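Local coordinates for protein PKS (Streptomyces albus, PDB 4OQJ) that is a ketosynthase-containing part of the oxazolomycin polyketide synthase and probably catalyses chain-extending condensation on acyl carrier proteins, at residues T556-A561 against A657-A662; A603-L608 against V649-A654; D575-E580 against A597-Y602; P464-L469 against G666-L671; A525-L528 against G534-M537. All blocks are in the same frame, centred on the assembly; numbering follows the deposited sequence.

Interaction 1. Residues T556-A561 against A657-A662; sequences TPEHAA and APVGTA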
# COMPACT_ATOMS: atom_id res chain seq x y z
N THR A 556 -42.02 -7.64 46.97
CA THR A 556 -42.46 -6.66 46.00
C THR A 556 -43.09 -7.40 44.82
O THR A 556 -42.47 -7.52 43.77
CB THR A 556 -41.29 -5.81 45.53
OG1 THR A 556 -40.29 -6.67 44.94
CG2 THR A 556 -40.69 -5.05 46.73
N PRO A 557 -44.32 -7.92 45.00
CA PRO A 557 -44.87 -8.90 44.05
C PRO A 557 -45.07 -8.34 42.65
O PRO A 557 -44.78 -9.04 41.68
CB PRO A 557 -46.22 -9.28 44.67
CG PRO A 557 -46.16 -8.82 46.10
CD PRO A 557 -45.26 -7.64 46.11
N GLU A 558 -45.55 -7.11 42.53
CA GLU A 558 -45.71 -6.50 41.22
C GLU A 558 -44.36 -6.34 40.52
O GLU A 558 -44.22 -6.62 39.33
CB GLU A 558 -46.40 -5.13 41.34
CG GLU A 558 -46.71 -4.47 40.01
CD GLU A 558 -47.12 -3.02 40.16
OE1 GLU A 558 -46.73 -2.20 39.30
OE2 GLU A 558 -47.84 -2.70 41.13
N HIS A 559 -43.36 -5.90 41.28
CA HIS A 559 -42.02 -5.72 40.74
C HIS A 559 -41.41 -7.06 40.34
O HIS A 559 -40.80 -7.18 39.28
CB HIS A 559 -41.10 -5.04 41.75
CG HIS A 559 -39.66 -5.06 41.35
ND1 HIS A 559 -39.19 -4.40 40.23
CD2 HIS A 559 -38.59 -5.67 41.90
CE1 HIS A 559 -37.89 -4.61 40.11
NE2 HIS A 559 -37.50 -5.37 41.12
N ALA A 560 -41.58 -8.06 41.20
CA ALA A 560 -41.04 -9.39 40.95
C ALA A 560 -41.64 -9.98 39.69
O ALA A 560 -40.93 -10.49 38.84
CB ALA A 560 -41.30 -10.31 42.14
N ALA A 561 -42.97 -9.89 39.57
CA ALA A 561 -43.67 -10.45 38.41
C ALA A 561 -43.27 -9.77 37.10
O ALA A 561 -43.14 -10.42 36.06
CB ALA A 561 -45.18 -10.34 38.63
N ALA A 657 -41.66 3.81 43.69
CA ALA A 657 -40.65 4.04 42.66
C ALA A 657 -41.00 3.23 41.43
O ALA A 657 -41.86 2.35 41.50
CB ALA A 657 -39.27 3.66 43.18
N PRO A 658 -40.35 3.51 40.29
CA PRO A 658 -40.54 2.65 39.11
C PRO A 658 -40.15 1.20 39.39
O PRO A 658 -39.21 0.96 40.14
CB PRO A 658 -39.61 3.28 38.06
CG PRO A 658 -39.42 4.68 38.51
CD PRO A 658 -39.45 4.64 40.00
N VAL A 659 -40.87 0.25 38.79
CA VAL A 659 -40.62 -1.17 38.99
C VAL A 659 -40.29 -1.85 37.67
O VAL A 659 -40.22 -1.19 36.64
CB VAL A 659 -41.83 -1.87 39.63
CG1 VAL A 659 -42.17 -1.22 40.96
CG2 VAL A 659 -43.03 -1.84 38.68
N GLY A 660 -40.09 -3.16 37.71
CA GLY A 660 -39.76 -3.93 36.53
C GLY A 660 -38.48 -3.49 35.84
O GLY A 660 -37.51 -3.07 36.46
N THR A 661 -38.49 -3.61 34.52
CA THR A 661 -37.30 -3.38 33.72
C THR A 661 -36.77 -1.97 33.92
O THR A 661 -35.56 -1.75 33.94
CB THR A 661 -37.59 -3.63 32.22
OG1 THR A 661 -37.91 -5.01 32.03
CG2 THR A 661 -36.38 -3.29 31.37
N ALA A 662 -37.67 -1.01 34.08
CA ALA A 662 -37.27 0.38 34.33
C ALA A 662 -36.38 0.47 35.57
O ALA A 662 -35.41 1.23 35.59
CB ALA A 662 -38.48 1.25 34.49

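Interaction 2. Residues A603-L608 against V649-A654; sequences ATARAL and VALLPA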
# COMPACT_ATOMS: atom_id res chain seq x y z
N ALA A 603 -31.82 -12.92 42.69
CA ALA A 603 -31.91 -13.09 41.25
C ALA A 603 -31.43 -11.83 40.51
O ALA A 603 -30.76 -11.94 39.48
CB ALA A 603 -33.32 -13.43 40.85
N THR A 604 -31.76 -10.65 41.04
CA THR A 604 -31.30 -9.40 40.42
C THR A 604 -29.76 -9.33 40.48
O THR A 604 -29.11 -9.01 39.49
CB THR A 604 -31.91 -8.15 41.11
OG1 THR A 604 -33.34 -8.18 40.99
CG2 THR A 604 -31.39 -6.87 40.49
N ALA A 605 -29.19 -9.66 41.64
CA ALA A 605 -27.74 -9.65 41.81
C ALA A 605 -27.04 -10.60 40.84
O ALA A 605 -26.02 -10.24 40.25
CB ALA A 605 -27.37 -10.00 43.24
N ARG A 606 -27.58 -11.80 40.68
CA ARG A 606 -26.99 -12.75 39.74
C ARG A 606 -27.12 -12.27 38.29
O ARG A 606 -26.24 -12.51 37.47
CB ARG A 606 -27.63 -14.13 39.90
CG ARG A 606 -27.44 -14.79 41.26
CD ARG A 606 -26.01 -14.69 41.78
NE ARG A 606 -25.06 -15.41 40.93
CZ ARG A 606 -23.78 -15.08 40.76
NH1 ARG A 606 -23.27 -14.01 41.36
NH2 ARG A 606 -23.02 -15.81 39.97
N ALA A 607 -28.21 -11.60 37.96
CA ALA A 607 -28.38 -11.10 36.60
C ALA A 607 -27.33 -10.02 36.33
O ALA A 607 -26.73 -9.98 35.27
CB ALA A 607 -29.79 -10.57 36.38
N LEU A 608 -27.10 -9.16 37.32
CA LEU A 608 -26.09 -8.12 37.19
C LEU A 608 -24.72 -8.75 36.99
O LEU A 608 -23.94 -8.27 36.18
CB LEU A 608 -26.04 -7.22 38.43
CG LEU A 608 -27.25 -6.31 38.68
CD1 LEU A 608 -27.11 -5.67 40.05
CD2 LEU A 608 -27.36 -5.25 37.59
N VAL A 649 -26.19 0.67 46.82
CA VAL A 649 -27.32 0.74 45.90
C VAL A 649 -28.28 -0.42 46.17
O VAL A 649 -27.87 -1.58 46.12
CB VAL A 649 -26.83 0.71 44.44
CG1 VAL A 649 -27.99 0.58 43.47
CG2 VAL A 649 -26.04 1.96 44.15
N ALA A 650 -29.54 -0.12 46.47
CA ALA A 650 -30.49 -1.15 46.87
C ALA A 650 -30.90 -2.02 45.69
O ALA A 650 -31.02 -1.53 44.57
CB ALA A 650 -31.72 -0.52 47.52
N LEU A 651 -31.11 -3.30 45.95
CA LEU A 651 -31.52 -4.26 44.93
C LEU A 651 -33.04 -4.31 44.76
O LEU A 651 -33.56 -5.02 43.89
CB LEU A 651 -30.98 -5.65 45.29
CG LEU A 651 -29.47 -5.80 45.14
CD1 LEU A 651 -28.98 -7.06 45.82
CD2 LEU A 651 -29.07 -5.81 43.67
N LEU A 652 -33.75 -3.55 45.59
CA LEU A 652 -35.21 -3.46 45.54
C LEU A 652 -35.67 -2.04 45.26
O LEU A 652 -35.09 -1.09 45.79
CB LEU A 652 -35.83 -3.91 46.85
CG LEU A 652 -35.92 -5.40 47.13
CD1 LEU A 652 -36.74 -5.60 48.37
CD2 LEU A 652 -36.53 -6.16 45.96
N PRO A 653 -36.74 -1.88 44.47
CA PRO A 653 -37.26 -0.53 44.28
C PRO A 653 -37.79 0.04 45.60
O PRO A 653 -38.31 -0.72 46.43
CB PRO A 653 -38.41 -0.71 43.27
CG PRO A 653 -38.24 -2.09 42.72
CD PRO A 653 -37.58 -2.88 43.79
N ALA A 654 -37.64 1.34 45.79
CA ALA A 654 -38.27 2.00 46.92
C ALA A 654 -39.77 2.04 46.69
O ALA A 654 -40.23 1.93 45.55
CB ALA A 654 -37.72 3.41 47.10
O HOH W 1 -34.93 -6.06 41.76

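Interaction 3. Residues D575-E580 against A597-Y602; sequences DRCAAE and AFAVQY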
# COMPACT_ATOMS: atom_id res chain seq x y z
N ASP A 575 -35.78 -18.73 38.95
CA ASP A 575 -36.20 -20.13 38.91
C ASP A 575 -35.23 -20.99 39.72
O ASP A 575 -35.64 -21.80 40.55
CB ASP A 575 -36.28 -20.65 37.48
CG ASP A 575 -37.55 -20.22 36.77
OD1 ASP A 575 -38.49 -19.74 37.44
OD2 ASP A 575 -37.62 -20.39 35.52
N ARG A 576 -33.94 -20.79 39.48
CA ARG A 576 -32.93 -21.60 40.16
C ARG A 576 -32.87 -21.28 41.65
O ARG A 576 -32.64 -22.17 42.47
CB ARG A 576 -31.57 -21.40 39.49
CG ARG A 576 -31.57 -21.87 38.03
CD ARG A 576 -30.18 -21.83 37.39
NE ARG A 576 -30.26 -22.11 35.95
CZ ARG A 576 -30.32 -23.33 35.41
NH1 ARG A 576 -30.32 -24.42 36.19
NH2 ARG A 576 -30.39 -23.46 34.09
N CYS A 577 -33.09 -20.02 42.01
CA CYS A 577 -33.13 -19.63 43.41
C CYS A 577 -34.33 -20.25 44.12
O CYS A 577 -34.24 -20.66 45.27
CB CYS A 577 -33.17 -18.12 43.56
SG CYS A 577 -33.31 -17.58 45.27
N ALA A 578 -35.47 -20.31 43.44
CA ALA A 578 -36.67 -20.90 44.03
C ALA A 578 -36.48 -22.40 44.25
O ALA A 578 -37.02 -22.98 45.20
CB ALA A 578 -37.88 -20.64 43.14
N ALA A 579 -35.70 -23.03 43.37
CA ALA A 579 -35.37 -24.44 43.51
C ALA A 579 -34.60 -24.68 44.81
O ALA A 579 -34.94 -25.58 45.58
CB ALA A 579 -34.55 -24.91 42.32
N GLU A 580 -33.59 -23.86 45.05
CA GLU A 580 -32.77 -23.97 46.25
C GLU A 580 -33.57 -23.75 47.52
O GLU A 580 -33.32 -24.39 48.54
CB GLU A 580 -31.62 -22.95 46.19
CG GLU A 580 -30.70 -23.09 44.99
CD GLU A 580 -29.68 -24.20 45.14
OE1 GLU A 580 -29.73 -24.92 46.16
OE2 GLU A 580 -28.84 -24.34 44.24
N ALA A 597 -38.62 -11.59 49.26
CA ALA A 597 -37.77 -10.42 49.13
C ALA A 597 -36.34 -10.84 48.85
O ALA A 597 -35.66 -10.23 48.03
CB ALA A 597 -37.84 -9.56 50.39
N PHE A 598 -35.87 -11.89 49.52
CA PHE A 598 -34.55 -12.42 49.24
C PHE A 598 -34.43 -12.86 47.78
O PHE A 598 -33.53 -12.42 47.07
CB PHE A 598 -34.21 -13.61 50.15
CG PHE A 598 -32.93 -14.28 49.79
CD1 PHE A 598 -31.71 -13.76 50.23
CD2 PHE A 598 -32.92 -15.40 48.99
CE1 PHE A 598 -30.52 -14.36 49.88
CE2 PHE A 598 -31.73 -16.00 48.64
CZ PHE A 598 -30.53 -15.48 49.09
N ALA A 599 -35.34 -13.73 47.35
CA ALA A 599 -35.31 -14.31 46.00
C ALA A 599 -35.19 -13.24 44.91
O ALA A 599 -34.32 -13.34 44.05
CB ALA A 599 -36.54 -15.16 45.76
N VAL A 600 -36.06 -12.24 44.94
CA VAL A 600 -36.03 -11.17 43.95
C VAL A 600 -34.68 -10.46 43.95
O VAL A 600 -34.13 -10.17 42.90
CB VAL A 600 -37.13 -10.14 44.20
CG1 VAL A 600 -37.07 -9.01 43.15
CG2 VAL A 600 -38.48 -10.81 44.14
N GLN A 601 -34.14 -10.18 45.14
CA GLN A 601 -32.88 -9.46 45.23
C GLN A 601 -31.71 -10.34 44.78
O GLN A 601 -30.82 -9.86 44.09
CB GLN A 601 -32.65 -8.96 46.66
CG GLN A 601 -33.54 -7.78 47.04
CD GLN A 601 -33.29 -7.27 48.46
OE1 GLN A 601 -32.53 -6.32 48.66
NE2 GLN A 601 -33.94 -7.88 49.43
N TYR A 602 -31.72 -11.61 45.18
CA TYR A 602 -30.67 -12.54 44.79
C TYR A 602 -30.65 -12.72 43.28
O TYR A 602 -29.58 -12.66 42.66
CB TYR A 602 -30.86 -13.91 45.47
CG TYR A 602 -29.81 -14.93 45.06
CD1 TYR A 602 -28.58 -14.97 45.69
CD2 TYR A 602 -30.06 -15.84 44.05
CE1 TYR A 602 -27.61 -15.89 45.32
CE2 TYR A 602 -29.10 -16.77 43.68
CZ TYR A 602 -27.88 -16.79 44.31
OH TYR A 602 -26.92 -17.71 43.94

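Interaction 4. Residues P464-L469 against G666-L671; sequences PRLLVL and GLIGRL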
# COMPACT_ATOMS: atom_id res chain seq x y z
N PRO A 464 -38.58 0.36 27.74
CA PRO A 464 -37.58 1.39 28.07
C PRO A 464 -36.16 0.93 27.73
O PRO A 464 -35.93 -0.25 27.54
CB PRO A 464 -37.74 1.59 29.57
CG PRO A 464 -38.30 0.28 30.07
CD PRO A 464 -39.16 -0.25 28.95
N ARG A 465 -35.24 1.89 27.66
CA ARG A 465 -33.85 1.61 27.31
C ARG A 465 -32.94 2.46 28.16
O ARG A 465 -33.30 3.55 28.58
CB ARG A 465 -33.58 1.89 25.83
CG ARG A 465 -34.27 0.94 24.88
CD ARG A 465 -33.65 -0.44 24.91
NE ARG A 465 -34.37 -1.40 24.09
CZ ARG A 465 -33.86 -2.57 23.69
NH1 ARG A 465 -32.63 -2.93 24.04
NH2 ARG A 465 -34.59 -3.38 22.94
N LEU A 466 -31.75 1.94 28.40
CA LEU A 466 -30.71 2.67 29.11
C LEU A 466 -29.76 3.29 28.10
O LEU A 466 -29.11 2.57 27.35
CB LEU A 466 -29.94 1.73 30.05
CG LEU A 466 -28.79 2.37 30.82
CD1 LEU A 466 -29.33 3.44 31.78
CD2 LEU A 466 -28.00 1.33 31.57
N LEU A 467 -29.69 4.61 28.08
CA LEU A 467 -28.73 5.35 27.25
C LEU A 467 -27.49 5.70 28.06
O LEU A 467 -27.61 6.27 29.14
CB LEU A 467 -29.38 6.62 26.70
CG LEU A 467 -30.71 6.44 25.97
CD1 LEU A 467 -31.16 7.78 25.40
CD2 LEU A 467 -30.59 5.40 24.87
N VAL A 468 -26.31 5.34 27.56
CA VAL A 468 -25.08 5.64 28.28
C VAL A 468 -24.16 6.54 27.44
O VAL A 468 -24.07 6.41 26.22
CB VAL A 468 -24.35 4.34 28.70
CG1 VAL A 468 -25.23 3.55 29.68
CG2 VAL A 468 -23.97 3.50 27.49
N LEU A 469 -23.55 7.51 28.11
CA LEU A 469 -22.63 8.45 27.48
C LEU A 469 -21.38 8.52 28.33
O LEU A 469 -21.46 8.44 29.56
CB LEU A 469 -23.24 9.85 27.36
CG LEU A 469 -24.24 10.16 26.24
CD1 LEU A 469 -25.54 9.42 26.45
CD2 LEU A 469 -24.50 11.66 26.20
N GLY A 666 -32.21 1.27 35.57
CA GLY A 666 -31.73 2.36 36.41
C GLY A 666 -30.63 1.92 37.36
O GLY A 666 -29.70 2.68 37.65
N LEU A 667 -30.76 0.69 37.84
CA LEU A 667 -29.76 0.06 38.69
C LEU A 667 -28.43 -0.10 37.94
O LEU A 667 -27.37 0.30 38.43
CB LEU A 667 -30.28 -1.30 39.16
CG LEU A 667 -29.43 -2.19 40.06
CD1 LEU A 667 -28.87 -1.42 41.23
CD2 LEU A 667 -30.29 -3.34 40.54
N ILE A 668 -28.50 -0.69 36.75
CA ILE A 668 -27.32 -0.86 35.92
C ILE A 668 -26.68 0.49 35.64
O ILE A 668 -25.46 0.64 35.71
CB ILE A 668 -27.67 -1.54 34.58
CG1 ILE A 668 -28.15 -2.96 34.83
CG2 ILE A 668 -26.46 -1.55 33.65
CD1 ILE A 668 -28.71 -3.64 33.60
N GLY A 669 -27.51 1.46 35.28
CA GLY A 669 -27.04 2.80 35.01
C GLY A 669 -26.31 3.41 36.20
O GLY A 669 -25.24 3.98 36.04
N ARG A 670 -26.88 3.27 37.39
CA ARG A 670 -26.26 3.84 38.59
C ARG A 670 -24.90 3.20 38.83
O ARG A 670 -23.92 3.89 39.10
CB ARG A 670 -27.17 3.66 39.82
CG ARG A 670 -27.23 4.87 40.75
CD ARG A 670 -25.92 5.09 41.48
N LEU A 671 -24.83 1.87 38.72
CA LEU A 671 -23.57 1.17 38.93
C LEU A 671 -22.54 1.55 37.86
O LEU A 671 -21.38 1.85 38.15
CB LEU A 671 -23.79 -0.34 38.93
CG LEU A 671 -24.67 -0.89 40.07
CD1 LEU A 671 -24.99 -2.36 39.84
CD2 LEU A 671 -23.99 -0.71 41.41

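Interaction 5. Residues A525-L528 against G534-M537; sequences ALAL and GRVM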
# COMPACT_ATOMS: atom_id res chain seq x y z
N ALA A 525 -34.81 12.94 24.50
CA ALA A 525 -34.29 14.22 24.03
C ALA A 525 -34.49 15.28 25.10
O ALA A 525 -33.59 16.07 25.42
CB ALA A 525 -34.96 14.63 22.74
N LEU A 526 -35.67 15.26 25.70
CA LEU A 526 -36.03 16.27 26.67
C LEU A 526 -35.25 16.08 27.96
O LEU A 526 -34.62 17.02 28.46
CB LEU A 526 -37.53 16.24 26.92
CG LEU A 526 -38.04 17.26 27.93
CD1 LEU A 526 -37.76 18.68 27.46
CD2 LEU A 526 -39.51 17.05 28.15
N ALA A 527 -35.28 14.86 28.49
CA ALA A 527 -34.56 14.52 29.71
C ALA A 527 -33.09 14.90 29.62
O ALA A 527 -32.54 15.50 30.55
CB ALA A 527 -34.71 13.04 30.01
N LEU A 528 -32.45 14.57 28.49
CA LEU A 528 -31.04 14.88 28.29
C LEU A 528 -30.79 16.39 28.24
O LEU A 528 -29.78 16.88 28.76
CB LEU A 528 -30.53 14.22 27.00
CG LEU A 528 -30.49 12.69 27.04
CD1 LEU A 528 -30.20 12.10 25.67
CD2 LEU A 528 -29.46 12.22 28.05
N GLY A 534 -32.98 13.80 38.80
CA GLY A 534 -34.02 12.84 39.11
C GLY A 534 -34.03 11.68 38.14
O GLY A 534 -34.43 10.57 38.49
N ARG A 535 -33.58 11.94 36.91
CA ARG A 535 -33.61 10.94 35.85
C ARG A 535 -32.22 10.72 35.25
O ARG A 535 -31.85 9.60 34.94
CB ARG A 535 -34.56 11.35 34.73
CG ARG A 535 -36.01 11.50 35.13
CD ARG A 535 -36.84 11.68 33.88
NE ARG A 535 -36.73 10.50 33.03
CZ ARG A 535 -37.29 10.38 31.84
NH1 ARG A 535 -38.00 11.38 31.33
NH2 ARG A 535 -37.14 9.25 31.15
N VAL A 536 -31.49 11.82 35.08
CA VAL A 536 -30.17 11.78 34.47
C VAL A 536 -29.11 11.55 35.55
O VAL A 536 -28.97 12.34 36.49
CB VAL A 536 -29.88 13.08 33.69
CG1 VAL A 536 -28.41 13.16 33.26
CG2 VAL A 536 -30.78 13.16 32.48
N MSE A 537 -28.39 10.45 35.42
CA MSE A 537 -27.38 10.05 36.38
C MSE A 537 -26.03 10.42 35.83
O MSE A 537 -25.72 10.12 34.68
CB MSE A 537 -27.46 8.54 36.64
CG MSE A 537 -28.85 8.06 37.07
SE MSE A 537 -29.05 6.12 37.12
CE MSE A 537 -29.57 5.81 35.29

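Interaction 1. Residues T556-A561 against A657-A662
His559, near the start of helix 557-566, meets Val659 and Gly660 where the chain leads into helix 660-673. This is the tight part of the contact. The backbone N of Gly660 donates a hydrogen bond to His559 ND1 over 2.9 Å. The N-H...acceptor angle is 146°, so the bond is somewhat bent. The amide arrives at the edge of the imidazole, close to its plane. Val659 CB lies at the same ring edge, 3.7 Å from His559 ND1. The ring gets there because its CG is anti to the backbone N (chi1 170°). His559 CB also packs alongside Val659, 4.0 Å from Val659 CG1.

The loose side belongs to Glu558. Its extended side chain crosses that of Val659 at about a right angle, and OE1 comes only to 3.8 Å from Val659 CG2. Glu558 is exposed, and this is a loose contact between a carboxylate oxygen and a methyl group at the solvent side.

Around the buried side, Phe663 of helix 660-673 sets its ring about perpendicular to that of His559. Val600 of helix 594-610 and Pro653 of the preceding loop also pack on the histidine.

Interaction 2. Residues A603-L608 against V649-A654
The CA atoms of Thr604, on helix 594-610, and Leu651, just after strand 648-650, are 6.8 Å apart, the nearest CA pair across the two segments. Leu651 reaches the helix with its isobutyl group. Its two methyls divide the work. CD2 meets two residues one helical turn apart: Thr604 CG2 at 4.1 Å and Leu608 CD1, also at 4.1 Å. CD1 turns instead to Ala605 CB, 4.2 Å away. The side chains of Thr604 and Leu651 lie alongside each other, running opposite ways.

Thr604 shows two chemical faces. Its methyl CG2 is anti to the backbone N (chi1 -61° for OG1) and joins the apolar group. Its hydroxyl works in a separate polar link. One water donates to Thr604 OG1 over 2.8 Å and to Leu651 O over 2.7 Å, so it ties helix to loop. OG1 accepts from this water and gives its own hydrogen to Val600 O in its own helix.

Leu667 and Leu664 of helix 660-673 touch Thr604 as well. All four residues that touch are buried. The apolar side chains therefore supply the bulk of the contact. The water gives Leu651 O a donor and links it to the helix, where no direct bond joins the two segments.

Interaction 3. Residues D575-E580 against A597-Y602
Cys577 of helix 568-581 sits against Phe598, Ala599 and Tyr602 of helix 594-610, and the two helices form a roughly antiparallel packed pair. The axes of the short segments approach to 9.5 Å, with 141° between their N-to-C directions. The nearest CA atoms belong to Cys577 and Ala599.

The apolar contacts all run through one cysteine. Its SG is anti to the backbone N, which directs the sulfur to the facing helix. There SG lies 3.9 Å from Ala599 CA, so the small alanine lets it approach the backbone itself.

The same sulfur makes two sulfur-aromatic contacts. SG is 4.0 Å from Phe598 CE2 and 3.9 Å from Tyr602 CD2. It stands oblique to both rings, 50° off the normal of Tyr602 and 70° off that of Phe598. Within helix 594-610 the two aromatic residues also meet, as Tyr602 CB lies over one face of the Phe598 ring. Leu632 of helix 627-635 touches both Cys577 and Tyr602, while Leu588 of helix 585-590 packs on Ala599. The pair is thus part of a larger helical cluster.

Polar bonds lie on the far side of helix 594-610. Gln601 OE1 accepts from Val551 N in a loop. Its other amide atom turns back on the helix. Ala597 O takes Gln601 N at 3.3 Å and Gln601 NE2 at 3.2 Å, from opposite faces of the carbonyl plane.

Interaction 4. Residues P464-L469 against G666-L671
Leu466 of strand 465-471 points its side chain at Gly669 and Ile668 of helix 660-673. The contact is buried and is made by van der Waals packing. CD2 does most of the touching. It rests 3.7 Å from Gly669 N and 3.9 Å from Ile668 CG2. The other methyl, CD1, lies 4.0 Å from Gly669 CA. Gly669 has no side chain, so both leucine methyls can press on the bare helix backbone. Leu466 holds its CG anti to the backbone N (chi1 178°), which carries the methyls outward from the strand. Ile668 CG2 is the branch turned to the leucine, and its CG1 arm packs on Leu608 of helix 594-610.

The next shell closes round this point. Trp680 of helix 680-684 touches Leu466, Val468 and Ile668, and Phe683 adds to the cover on Ile668. Ala515 and Val517 of strand 512-518 stand beside Leu466 in the sheet. The selenomethionine Met537, from the third strand, also reaches Gly669 and Leu466. On the helix, Thr673 OG1 is hydrogen-bonded to the carbonyl oxygens of Gly669 and Arg670.

Further out, the neighbours of Leu466 in the strand serve another layer. Arg465 and Leu467 pack on Leu496 and Ala500 of helix 496-505. Arg465 NH2 also forms a salt bridge with Glu687. Leu466 and Val468 face the side of helices 660-673 and 680-684. The three-stranded antiparallel sheet is thus covered by helices on both faces, an alpha/beta sandwich with strand 465-471 at its edge.

Interaction 5. Residues A525-L528 against G534-M537
Ala527 of helix 521-530 lays its methyl over one face of the Arg535 guanidinium. CB stands 3.9 Å above the plane, nearer its margin than its centre, with NH1 its nearest atom. A flat charged group thus rests on a small apolar one. The arginine chain starts with CG anti to the carbonyl carbon (chi1 -62°) and bends at chi3 (62°). This brings the guanidinium against Ala527. Its place is also fixed by polar partners outside the contact. NH1 forms a salt bridge with Asp523, one turn before Ala527, and NH2 donates to Val517 O of the adjacent strand.

Val536 approaches Ala527 at another point. Its CG2 comes to 3.5 Å from Ala527 O and 4.1 Å from Ala527 C, so a methyl leans on the helix backbone. Ala527 therefore meets Arg535 with its side chain and Val536 with its carbonyl.

The helix and the strand are linked by a short turn. Leu516 of strand 512-518 touches Ala527, Leu528 and Arg535, so the central strand of the sheet packs against the contact. Ala525 touches Leu488 of helix 474-490, and Leu528 touches Leu484 and Leu488. Strand 536-539 is an outer strand of the antiparallel sheet, next to strand 512-518.

The five contacts all lie in the region after the main ketosynthase sheet. Interactions 4 and 5 serve the three-stranded antiparallel sheet, with centres 11 Å apart, and touch through Met537. Interactions 1, 2 and 3 sit further along, with centres 11 to 15 Å apart. Interactions 2 and 3 share helix 594-610, while interactions 1 and 4 share helix 660-673. Along the chain, interaction 4 encloses the rest: interaction 5 closes first, then interaction 1 spans interactions 3 and 2 in series. Helix 660-673 thus joins the later part, with its helices and small parallel sheet, to the antiparallel sheet. The centres of interactions 3 and 5 are 33 Å apart, consistent with a continuous region beside the ketosynthase.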